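Long-range contacts in Lmo2125 protein (Listeria monocytogenes serovar 1/2a, PDB 5TU0), which binds maltose and, as a membrane-attached lipoprotein of the solute-binding family, probably delivers it to a sugar transporter: residues Glu8-Ala17 with Asp35-Met45; Gly18-Ile26 with Thr303-Val311. The protein carries 2 engineered substitutions. All coordinates share one frame; numbering follows the deposited sequence. Where two conformers were deposited one is given.

Contact 1 of 2, residues Glu8-Ala17 with Asp35-Met45; sequences EKTLTVSVDA and DVKVKVVEKDM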
loop_
_atom_site.group_PDB
_atom_site.type_symbol
_atom_site.label_atom_id
_atom_site.label_comp_id
_atom_site.label_asym_id
_atom_site.label_seq_id
_atom_site.Cartn_x
_atom_site.Cartn_y
_atom_site.Cartn_z
ATOM N N GLU A 8 19.198 -30.127 -18.376
ATOM C CA GLU A 8 18.070 -29.281 -18.715
ATOM C C GLU A 8 17.783 -28.365 -17.513
ATOM O O GLU A 8 17.113 -28.761 -16.561
ATOM C CB GLU A 8 16.882 -30.180 -19.102
ATOM C CG GLU A 8 17.251 -31.160 -20.227
ATOM C CD GLU A 8 16.191 -32.214 -20.533
ATOM O OE1 GLU A 8 16.557 -33.259 -21.115
ATOM O OE2 GLU A 8 15.006 -32.021 -20.194
ATOM N N LYS A 9 18.363 -27.161 -17.591
ATOM C CA LYS A 9 18.324 -26.063 -16.585
ATOM C C LYS A 9 17.213 -26.016 -15.519
ATOM O O LYS A 9 16.155 -26.619 -15.656
ATOM C CB LYS A 9 18.382 -24.722 -17.325
ATOM C CG LYS A 9 17.210 -24.507 -18.269
ATOM C CD LYS A 9 17.411 -23.358 -19.249
ATOM C CE LYS A 9 18.397 -23.703 -20.349
ATOM N NZ LYS A 9 18.504 -22.599 -21.340
ATOM N N THR A 10 17.483 -25.267 -14.454
ATOM C CA THR A 10 16.565 -25.160 -13.314
ATOM C C THR A 10 16.460 -23.705 -12.797
ATOM O O THR A 10 17.377 -22.899 -12.998
ATOM C CB THR A 10 16.980 -26.152 -12.195
ATOM O OG1 THR A 10 16.048 -26.096 -11.094
ATOM C CG2 THR A 10 18.404 -25.871 -11.709
ATOM N N LEU A 11 15.330 -23.395 -12.153
ATOM C CA LEU A 11 15.020 -22.055 -11.647
ATOM C C LEU A 11 14.431 -22.158 -10.235
ATOM O O LEU A 11 13.486 -22.910 -10.010
ATOM C CB LEU A 11 13.985 -21.393 -12.554
ATOM C CG LEU A 11 13.612 -19.944 -12.211
ATOM C CD1 LEU A 11 14.708 -19.001 -12.679
ATOM C CD2 LEU A 11 12.279 -19.560 -12.825
ATOM N N THR A 12 14.982 -21.405 -9.282
ATOM C CA THR A 12 14.462 -21.434 -7.915
ATOM C C THR A 12 13.573 -20.220 -7.643
ATOM O O THR A 12 14.022 -19.056 -7.730
ATOM C CB THR A 12 15.588 -21.560 -6.879
ATOM O OG1 THR A 12 16.305 -22.776 -7.120
ATOM C CG2 THR A 12 15.023 -21.604 -5.477
ATOM N N VAL A 13 12.320 -20.506 -7.282
ATOM C CA VAL A 13 11.305 -19.477 -7.059
ATOM C C VAL A 13 10.973 -19.499 -5.590
ATOM O O VAL A 13 10.551 -20.532 -5.085
ATOM C CB VAL A 13 10.034 -19.781 -7.888
ATOM C CG1 VAL A 13 8.907 -18.783 -7.593
ATOM C CG2 VAL A 13 10.374 -19.815 -9.367
ATOM N N SER A 14 11.216 -18.381 -4.898
ATOM C CA SER A 14 10.930 -18.274 -3.475
ATOM C C SER A 14 9.742 -17.366 -3.220
ATOM O O SER A 14 9.724 -16.204 -3.647
ATOM C CB SER A 14 12.144 -17.759 -2.697
ATOM O OG SER A 14 11.909 -17.813 -1.291
ATOM N N VAL A 15 8.756 -17.876 -2.488
ATOM C CA VAL A 15 7.584 -17.090 -2.173
ATOM C C VAL A 15 7.096 -17.345 -0.769
ATOM O O VAL A 15 7.415 -18.353 -0.153
ATOM C CB VAL A 15 6.405 -17.344 -3.163
ATOM C CG1 VAL A 15 6.719 -16.798 -4.544
ATOM C CG2 VAL A 15 6.008 -18.829 -3.232
ATOM N N ASP A 16 6.323 -16.393 -0.275
ATOM C CA ASP A 16 5.673 -16.494 1.001
ATOM C C ASP A 16 4.683 -17.656 0.956
ATOM O O ASP A 16 4.205 -18.034 -0.113
ATOM C CB ASP A 16 4.936 -15.194 1.274
ATOM C CG ASP A 16 4.385 -15.131 2.643
ATOM O OD1 ASP A 16 3.353 -15.809 2.904
ATOM O OD2 ASP A 16 4.970 -14.375 3.445
ATOM N N ALA A 17 4.369 -18.195 2.124
ATOM C CA ALA A 17 3.434 -19.314 2.251
ATOM C C ALA A 17 2.133 -19.128 1.485
ATOM O O ALA A 17 1.638 -20.078 0.871
ATOM C CB ALA A 17 3.135 -19.586 3.718
ATOM N N ASP A 35 11.516 -26.104 -21.074
ATOM C CA ASP A 35 12.432 -27.219 -20.797
ATOM C C ASP A 35 13.280 -26.903 -19.547
ATOM O O ASP A 35 14.508 -27.001 -19.569
ATOM C CB ASP A 35 13.308 -27.515 -22.028
ATOM C CG ASP A 35 14.085 -28.821 -21.907
ATOM O OD1 ASP A 35 13.861 -29.579 -20.932
ATOM O OD2 ASP A 35 14.922 -29.098 -22.806
ATOM N N VAL A 36 12.593 -26.520 -18.471
ATOM C CA VAL A 36 13.219 -26.141 -17.211
ATOM C C VAL A 36 12.496 -26.826 -16.061
ATOM O O VAL A 36 11.309 -27.193 -16.196
ATOM C CB VAL A 36 13.113 -24.608 -16.995
ATOM C CG1 VAL A 36 13.726 -24.185 -15.665
ATOM C CG2 VAL A 36 13.757 -23.856 -18.148
ATOM N N LYS A 37 13.212 -27.025 -14.947
ATOM C CA LYS A 37 12.603 -27.566 -13.737
ATOM C C LYS A 37 12.543 -26.389 -12.760
ATOM O O LYS A 37 13.555 -25.737 -12.518
ATOM C CB LYS A 37 13.392 -28.738 -13.159
ATOM C CG LYS A 37 12.706 -29.316 -11.925
ATOM C CD LYS A 37 13.195 -30.690 -11.531
ATOM C CE LYS A 37 12.333 -31.246 -10.396
ATOM N NZ LYS A 37 12.588 -32.688 -10.131
ATOM N N VAL A 38 11.353 -26.085 -12.252
ATOM C CA VAL A 38 11.174 -25.005 -11.300
ATOM C C VAL A 38 11.138 -25.619 -9.901
ATOM O O VAL A 38 10.370 -26.541 -9.656
ATOM C CB VAL A 38 9.865 -24.223 -11.551
ATOM C CG1 VAL A 38 9.611 -23.197 -10.453
ATOM C CG2 VAL A 38 9.900 -23.553 -12.919
ATOM N N LYS A 39 12.001 -25.117 -9.020
ATOM C CA LYS A 39 12.058 -25.527 -7.624
ATOM C C LYS A 39 11.357 -24.431 -6.838
ATOM O O LYS A 39 11.757 -23.264 -6.906
ATOM C CB LYS A 39 13.513 -25.663 -7.182
ATOM C CG LYS A 39 13.720 -25.982 -5.712
ATOM C CD LYS A 39 15.204 -26.018 -5.386
ATOM C CE LYS A 39 15.458 -26.256 -3.907
ATOM N NZ LYS A 39 16.913 -26.429 -3.632
ATOM N N VAL A 40 10.307 -24.795 -6.110
ATOM C CA VAL A 40 9.550 -23.831 -5.323
ATOM C C VAL A 40 9.943 -23.924 -3.850
ATOM O O VAL A 40 9.865 -24.987 -3.249
ATOM C CB VAL A 40 8.033 -24.062 -5.457
ATOM C CG1 VAL A 40 7.256 -23.006 -4.676
ATOM C CG2 VAL A 40 7.621 -24.024 -6.925
ATOM N N VAL A 41 10.377 -22.808 -3.280
ATOM C CA VAL A 41 10.732 -22.761 -1.859
ATOM C C VAL A 41 9.816 -21.760 -1.167
ATOM O O VAL A 41 9.447 -20.731 -1.746
ATOM C CB VAL A 41 12.219 -22.415 -1.621
ATOM C CG1 VAL A 41 13.113 -23.454 -2.271
ATOM C CG2 VAL A 41 12.573 -21.044 -2.148
ATOM N N GLU A 42 9.424 -22.081 0.057
ATOM C CA GLU A 42 8.572 -21.207 0.836
ATOM C C GLU A 42 9.413 -20.493 1.877
ATOM O O GLU A 42 10.178 -21.124 2.616
ATOM C CB GLU A 42 7.431 -21.988 1.500
ATOM C CG GLU A 42 6.407 -21.099 2.224
ATOM C CD GLU A 42 6.920 -20.469 3.520
ATOM O OE1 GLU A 42 7.690 -21.150 4.228
ATOM O OE2 GLU A 42 6.538 -19.305 3.858
ATOM N N LYS A 43 9.268 -19.173 1.939
ATOM C CA LYS A 43 9.982 -18.378 2.924
ATOM C C LYS A 43 9.352 -16.996 3.021
ATOM O O LYS A 43 8.937 -16.423 2.016
ATOM C CB LYS A 43 11.467 -18.270 2.552
ATOM C CG LYS A 43 12.345 -17.567 3.574
ATOM C CD LYS A 43 13.809 -17.803 3.228
ATOM C CE LYS A 43 14.757 -16.953 4.044
ATOM N NZ LYS A 43 14.713 -17.283 5.489
ATOM N N ASP A 44 9.257 -16.475 4.239
ATOM C CA ASP A 44 8.721 -15.133 4.458
ATOM C C ASP A 44 9.344 -14.150 3.450
ATOM O O ASP A 44 10.560 -14.158 3.250
ATOM C CB ASP A 44 9.003 -14.701 5.906
ATOM C CG ASP A 44 8.519 -13.308 6.199
ATOM O OD1 ASP A 44 9.285 -12.334 5.983
ATOM O OD2 ASP A 44 7.381 -13.190 6.689
ATOM N N MET A 45 8.510 -13.318 2.826
ATOM C CA MET A 45 8.957 -12.396 1.773
ATOM C C MET A 45 10.052 -11.447 2.247
ATOM O O MET A 45 11.082 -11.281 1.583
ATOM C CB MET A 45 7.772 -11.589 1.209
ATOM C CG MET A 45 8.117 -10.720 -0.009
ATOM S SD MET A 45 6.759 -9.684 -0.629
ATOM C CE MET A 45 6.606 -8.506 0.704
HETATM O O HOH W 1 10.357 -15.837 -0.173
HETATM O O HOH W 2 5.758 -15.472 6.356
#

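Contact 2 of 2, residues Gly18-Ile26 with Thr303-Val311; sequences GYKDYVNKI and TLYDMTNEV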
loop_
_atom_site.group_PDB
_atom_site.type_symbol
_atom_site.label_atom_id
_atom_site.label_comp_id
_atom_site.label_asym_id
_atom_site.label_seq_id
_atom_site.Cartn_x
_atom_site.Cartn_y
_atom_site.Cartn_z
ATOM N N GLY A 18 1.601 -17.908 1.492
ATOM C CA GLY A 18 0.343 -17.616 0.815
ATOM C C GLY A 18 0.343 -17.734 -0.695
ATOM O O GLY A 18 -0.707 -17.719 -1.309
ATOM N N TYR A 19 1.517 -17.849 -1.300
ATOM C CA TYR A 19 1.609 -17.979 -2.747
ATOM C C TYR A 19 2.161 -19.331 -3.197
ATOM O O TYR A 19 2.238 -19.584 -4.393
ATOM C CB TYR A 19 2.495 -16.883 -3.320
ATOM C CG TYR A 19 2.056 -15.488 -2.946
ATOM C CD1 TYR A 19 0.827 -15.003 -3.345
ATOM C CD2 TYR A 19 2.895 -14.640 -2.219
ATOM C CE1 TYR A 19 0.415 -13.727 -3.003
ATOM C CE2 TYR A 19 2.490 -13.362 -1.871
ATOM C CZ TYR A 19 1.251 -12.906 -2.268
ATOM O OH TYR A 19 0.854 -11.643 -1.925
ATOM N N LYS A 20 2.519 -20.195 -2.246
ATOM C CA LYS A 20 3.122 -21.493 -2.586
ATOM C C LYS A 20 2.211 -22.336 -3.476
ATOM O O LYS A 20 2.656 -22.841 -4.518
ATOM C CB LYS A 20 3.497 -22.267 -1.317
ATOM C CG LYS A 20 4.481 -23.398 -1.571
ATOM C CD LYS A 20 4.656 -24.253 -0.336
ATOM C CE LYS A 20 5.623 -25.394 -0.588
ATOM N NZ LYS A 20 5.558 -26.348 0.549
ATOM N N ASP A 21 0.944 -22.478 -3.085
ATOM C CA ASP A 21 -0.016 -23.277 -3.886
ATOM C C ASP A 21 -0.209 -22.699 -5.288
ATOM O O ASP A 21 -0.305 -23.436 -6.275
ATOM C CB ASP A 21 -1.371 -23.373 -3.185
ATOM C CG ASP A 21 -1.316 -24.180 -1.893
ATOM O OD1 ASP A 21 -0.317 -24.895 -1.665
ATOM O OD2 ASP A 21 -2.291 -24.117 -1.113
ATOM N N TYR A 22 -0.274 -21.370 -5.361
ATOM C CA TYR A 22 -0.427 -20.677 -6.624
ATOM C C TYR A 22 0.752 -20.951 -7.539
ATOM O O TYR A 22 0.559 -21.323 -8.708
ATOM C CB TYR A 22 -0.591 -19.162 -6.397
ATOM C CG TYR A 22 -0.343 -18.349 -7.630
ATOM C CD1 TYR A 22 -1.262 -18.340 -8.670
ATOM C CD2 TYR A 22 0.812 -17.560 -7.754
ATOM C CE1 TYR A 22 -1.033 -17.598 -9.821
ATOM C CE2 TYR A 22 1.047 -16.809 -8.897
ATOM C CZ TYR A 22 0.114 -16.828 -9.926
ATOM O OH TYR A 22 0.326 -16.082 -11.071
ATOM N N VAL A 23 1.965 -20.792 -7.016
ATOM C CA VAL A 23 3.158 -21.046 -7.816
ATOM C C VAL A 23 3.185 -22.530 -8.263
ATOM O O VAL A 23 3.497 -22.821 -9.432
ATOM C CB VAL A 23 4.453 -20.608 -7.094
ATOM C CG1 VAL A 23 5.695 -21.060 -7.853
ATOM C CG2 VAL A 23 4.468 -19.091 -6.942
ATOM N N ASN A 24 2.835 -23.442 -7.361
ATOM C CA ASN A 24 2.794 -24.876 -7.709
ATOM C C ASN A 24 1.777 -25.185 -8.800
ATOM O O ASN A 24 2.057 -25.997 -9.693
ATOM C CB ASN A 24 2.589 -25.770 -6.482
ATOM C CG ASN A 24 3.875 -25.995 -5.710
ATOM O OD1 ASN A 24 4.962 -26.015 -6.285
ATOM N ND2 ASN A 24 3.757 -26.181 -4.409
ATOM N N LYS A 25 0.627 -24.522 -8.754
ATOM C CA LYS A 25 -0.384 -24.690 -9.782
ATOM C C LYS A 25 0.115 -24.239 -11.162
ATOM O O LYS A 25 -0.053 -24.956 -12.139
ATOM C CB LYS A 25 -1.661 -23.919 -9.451
ATOM C CG LYS A 25 -2.813 -24.197 -10.412
ATOM C CD LYS A 25 -4.113 -23.547 -9.951
ATOM C CE LYS A 25 -5.352 -24.251 -10.484
ATOM N NZ LYS A 25 -5.595 -25.532 -9.776
ATOM N N ILE A 26 0.736 -23.064 -11.242
ATOM C CA ILE A 26 1.141 -22.534 -12.549
ATOM C C ILE A 26 2.510 -22.952 -13.077
ATOM O O ILE A 26 2.766 -22.784 -14.265
ATOM C CB ILE A 26 1.088 -20.988 -12.582
ATOM C CG1 ILE A 26 2.200 -20.359 -11.724
ATOM C CG2 ILE A 26 -0.295 -20.518 -12.147
ATOM C CD1 ILE A 26 2.346 -18.850 -11.883
ATOM N N THR A 303 -5.258 -16.383 -12.729
ATOM C CA THR A 303 -5.155 -17.499 -11.771
ATOM C C THR A 303 -4.746 -16.963 -10.379
ATOM O O THR A 303 -5.258 -17.423 -9.355
ATOM C CB THR A 303 -4.156 -18.568 -12.235
ATOM O OG1 THR A 303 -4.586 -19.087 -13.501
ATOM C CG2 THR A 303 -4.055 -19.699 -11.226
ATOM N N LEU A 304 -3.842 -15.989 -10.349
ATOM C CA LEU A 304 -3.437 -15.390 -9.062
ATOM C C LEU A 304 -4.663 -14.871 -8.320
ATOM O O LEU A 304 -4.853 -15.166 -7.138
ATOM C CB LEU A 304 -2.438 -14.243 -9.259
ATOM C CG LEU A 304 -2.020 -13.494 -7.981
ATOM C CD1 LEU A 304 -1.230 -14.392 -7.045
ATOM C CD2 LEU A 304 -1.224 -12.251 -8.348
ATOM N N TYR A 305 -5.498 -14.104 -9.015
ATOM C CA TYR A 305 -6.705 -13.557 -8.398
ATOM C C TYR A 305 -7.662 -14.662 -7.965
ATOM O O TYR A 305 -8.271 -14.598 -6.894
ATOM C CB TYR A 305 -7.433 -12.594 -9.340
ATOM C CG TYR A 305 -8.702 -12.053 -8.719
ATOM C CD1 TYR A 305 -8.646 -11.056 -7.748
ATOM C CD2 TYR A 305 -9.952 -12.560 -9.070
ATOM C CE1 TYR A 305 -9.794 -10.572 -7.148
ATOM C CE2 TYR A 305 -11.109 -12.075 -8.474
ATOM C CZ TYR A 305 -11.012 -11.071 -7.515
ATOM O OH TYR A 305 -12.137 -10.572 -6.916
ATOM N N ASP A 306 -7.801 -15.671 -8.818
ATOM C CA ASP A 306 -8.667 -16.786 -8.505
ATOM C C ASP A 306 -8.249 -17.501 -7.215
ATOM O O ASP A 306 -9.100 -17.878 -6.423
ATOM C CB ASP A 306 -8.684 -17.797 -9.667
ATOM C CG ASP A 306 -9.459 -17.304 -10.893
ATOM O OD1 ASP A 306 -10.261 -16.358 -10.793
ATOM O OD2 ASP A 306 -9.294 -17.905 -11.976
ATOM N N MET A 307 -6.946 -17.645 -7.020
ATOM C CA MET A 307 -6.386 -18.354 -5.878
ATOM C C MET A 307 -6.275 -17.569 -4.574
ATOM O O MET A 307 -6.479 -18.116 -3.488
ATOM C CB MET A 307 -4.978 -18.816 -6.259
ATOM C CG MET A 307 -4.979 -19.868 -7.346
ATOM S SD MET A 307 -5.716 -21.388 -6.742
ATOM C CE MET A 307 -4.460 -21.941 -5.595
ATOM N N THR A 308 -5.983 -16.284 -4.691
ATOM C CA THR A 308 -5.648 -15.449 -3.515
ATOM C C THR A 308 -6.514 -14.237 -3.256
ATOM O O THR A 308 -6.421 -13.666 -2.186
ATOM C CB THR A 308 -4.215 -14.899 -3.685
ATOM O OG1 THR A 308 -4.182 -13.990 -4.795
ATOM C CG2 THR A 308 -3.225 -16.028 -3.926
ATOM N N ASN A 309 -7.332 -13.846 -4.230
ATOM C CA ASN A 309 -8.163 -12.639 -4.155
ATOM C C ASN A 309 -7.337 -11.342 -4.150
ATOM O O ASN A 309 -7.878 -10.281 -3.883
ATOM C CB ASN A 309 -9.174 -12.658 -2.979
ATOM C CG ASN A 309 -10.358 -13.578 -3.232
ATOM O OD1 ASN A 309 -11.366 -13.490 -2.546
ATOM N ND2 ASN A 309 -10.248 -14.447 -4.220
ATOM N N GLU A 310 -6.045 -11.430 -4.468
ATOM C CA GLU A 310 -5.225 -10.224 -4.571
ATOM C C GLU A 310 -5.425 -9.645 -5.958
ATOM O O GLU A 310 -5.484 -10.374 -6.938
ATOM C CB GLU A 310 -3.771 -10.520 -4.225
ATOM C CG GLU A 310 -3.664 -10.939 -2.760
ATOM C CD GLU A 310 -2.273 -10.873 -2.207
ATOM O OE1 GLU A 310 -1.679 -9.792 -2.252
ATOM O OE2 GLU A 310 -1.793 -11.891 -1.681
ATOM N N VAL A 311 -5.547 -8.326 -6.029
ATOM C CA VAL A 311 -5.848 -7.644 -7.272
ATOM C C VAL A 311 -4.661 -7.607 -8.227
ATOM O O VAL A 311 -3.596 -7.114 -7.867
ATOM C CB VAL A 311 -6.355 -6.217 -7.004
ATOM C CG1 VAL A 311 -6.708 -5.527 -8.307
ATOM C CG2 VAL A 311 -7.563 -6.276 -6.068
#

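Contact 1 of 2, residues Glu8-Ala17 with Asp35-Met45
The carbonyl of Lys37 takes two donors from the neighbouring strand: the backbone N of Leu11 lies 15° from its plane, and Thr10 OG1 approaches from above that plane, 2.9 Å from Lys37 O. Thr10 can do this because its hydroxyl stands opposite its own backbone N (chi1 -177°), over the partner strand. A second flat group, the carboxylate of Glu42, brings OE2 to 3.4 Å from Ala17 CB.

Strands 10-15 and 37-42 run parallel and in unbroken register. Amides and carbonyls alternate between them, as in the short bond from Val13 N to Lys39 O (2.8 Å) and the next from Val41 N to Val13 O (2.9 Å). On one face the Val13 and Val38 side chains cross at a slant, CG2 of Val13 3.6 Å from CG1 of Val38, among Leu11, Val15 and Val40; Trp276 packs on Val13 and Val15, and Val38 and Val40 are covered by helix 17-34. The other face carries Thr10, Thr12, Ser14 and the extended side chains of Lys37 and Lys39. Here Val41 CG2 presses tightly on Ser14 CB, 3.4 Å away, and a water joins Ser14 OG to Lys43 O.

Beyond the strands, Asp16 OD1 caps the amide of Gly18 and Asp44 OD1 that of Glu47. Asp16 OD2 stands 4.2 Å from Asp44 OD2, with a water donating to both. The pattern is a beta-alpha-beta crossover in which each strand leads, through an N-capping aspartate, into the helix that follows; water and helix N termini probably ease the repulsion between the two acids.

Contact 2 of 2, residues Gly18-Ile26 with Thr303-Val311
One hydrogen bond links Tyr19 to Glu310: the hydroxyl OH donates to OE2 over 2.7 Å, reaching the syn side of the carboxylate from 27° out of its plane. The acceptor sits at the edge of the tyrosine ring, and Lys274 also bonds to the same hydroxyl, so a lysine and a carboxylate probably hold it in place together. Glu310 is presented by a turn at the end of the helix. Thr308 OG1 donates to Leu304 O at 2.7 Å and accepts from Glu310 N at 3.2 Å, the latter forming an ST turn. Tyr22 OH, in turn, is bonded to the carbonyl of Asn300.

Apolar contact centres on Tyr22. With CG swung opposite the backbone N (chi1 163°), its ring reaches the facing helix, where Leu304 CD1 makes a CH-pi contact over one face, 3.8 Å from the ring centroid and 11° off its normal. Leu304 CB lies 3.7 Å from Tyr22 CE1. Farther along, the methyl CG2 of Thr303 touches both the CE1 side of this ring and Ile26, 4.0 Å from Ile26 CG2.

The axes of segments 18-26 and 303-308 pass 9.8 Å apart and run obliquely, nearer antiparallel than parallel. Ile112 of strand 105-121 packs on Tyr19, Leu304 and Glu310, Val295 of helix 285-295 packs on Tyr22 and Ile26, and strand 37-42 lies against Val23 and Asn24. Helix 17-34 is thereby wedged between the parallel strand pair and the end of helix 298-308.

From the N terminus, strand 10-15 leads directly into helix 17-34, which carries the chain back, and strand 37-42 then runs alongside the first in the same direction, so contact 1 closes a short loop of 17 residues, all helical. Contact 2 starts inside that loop, at residues 18-26, and closes only after 276 further residues, at the end of helix 298-308. The two loops therefore cross rather than nest. They meet through helix 17-34: Val23 CG1 lies 3.9 Å from Val13 CG1 and 3.7 Å from Val40 CG2. Together they illustrate how a local beta-alpha-beta unit is joined to a helix contributed from much later in the sequence.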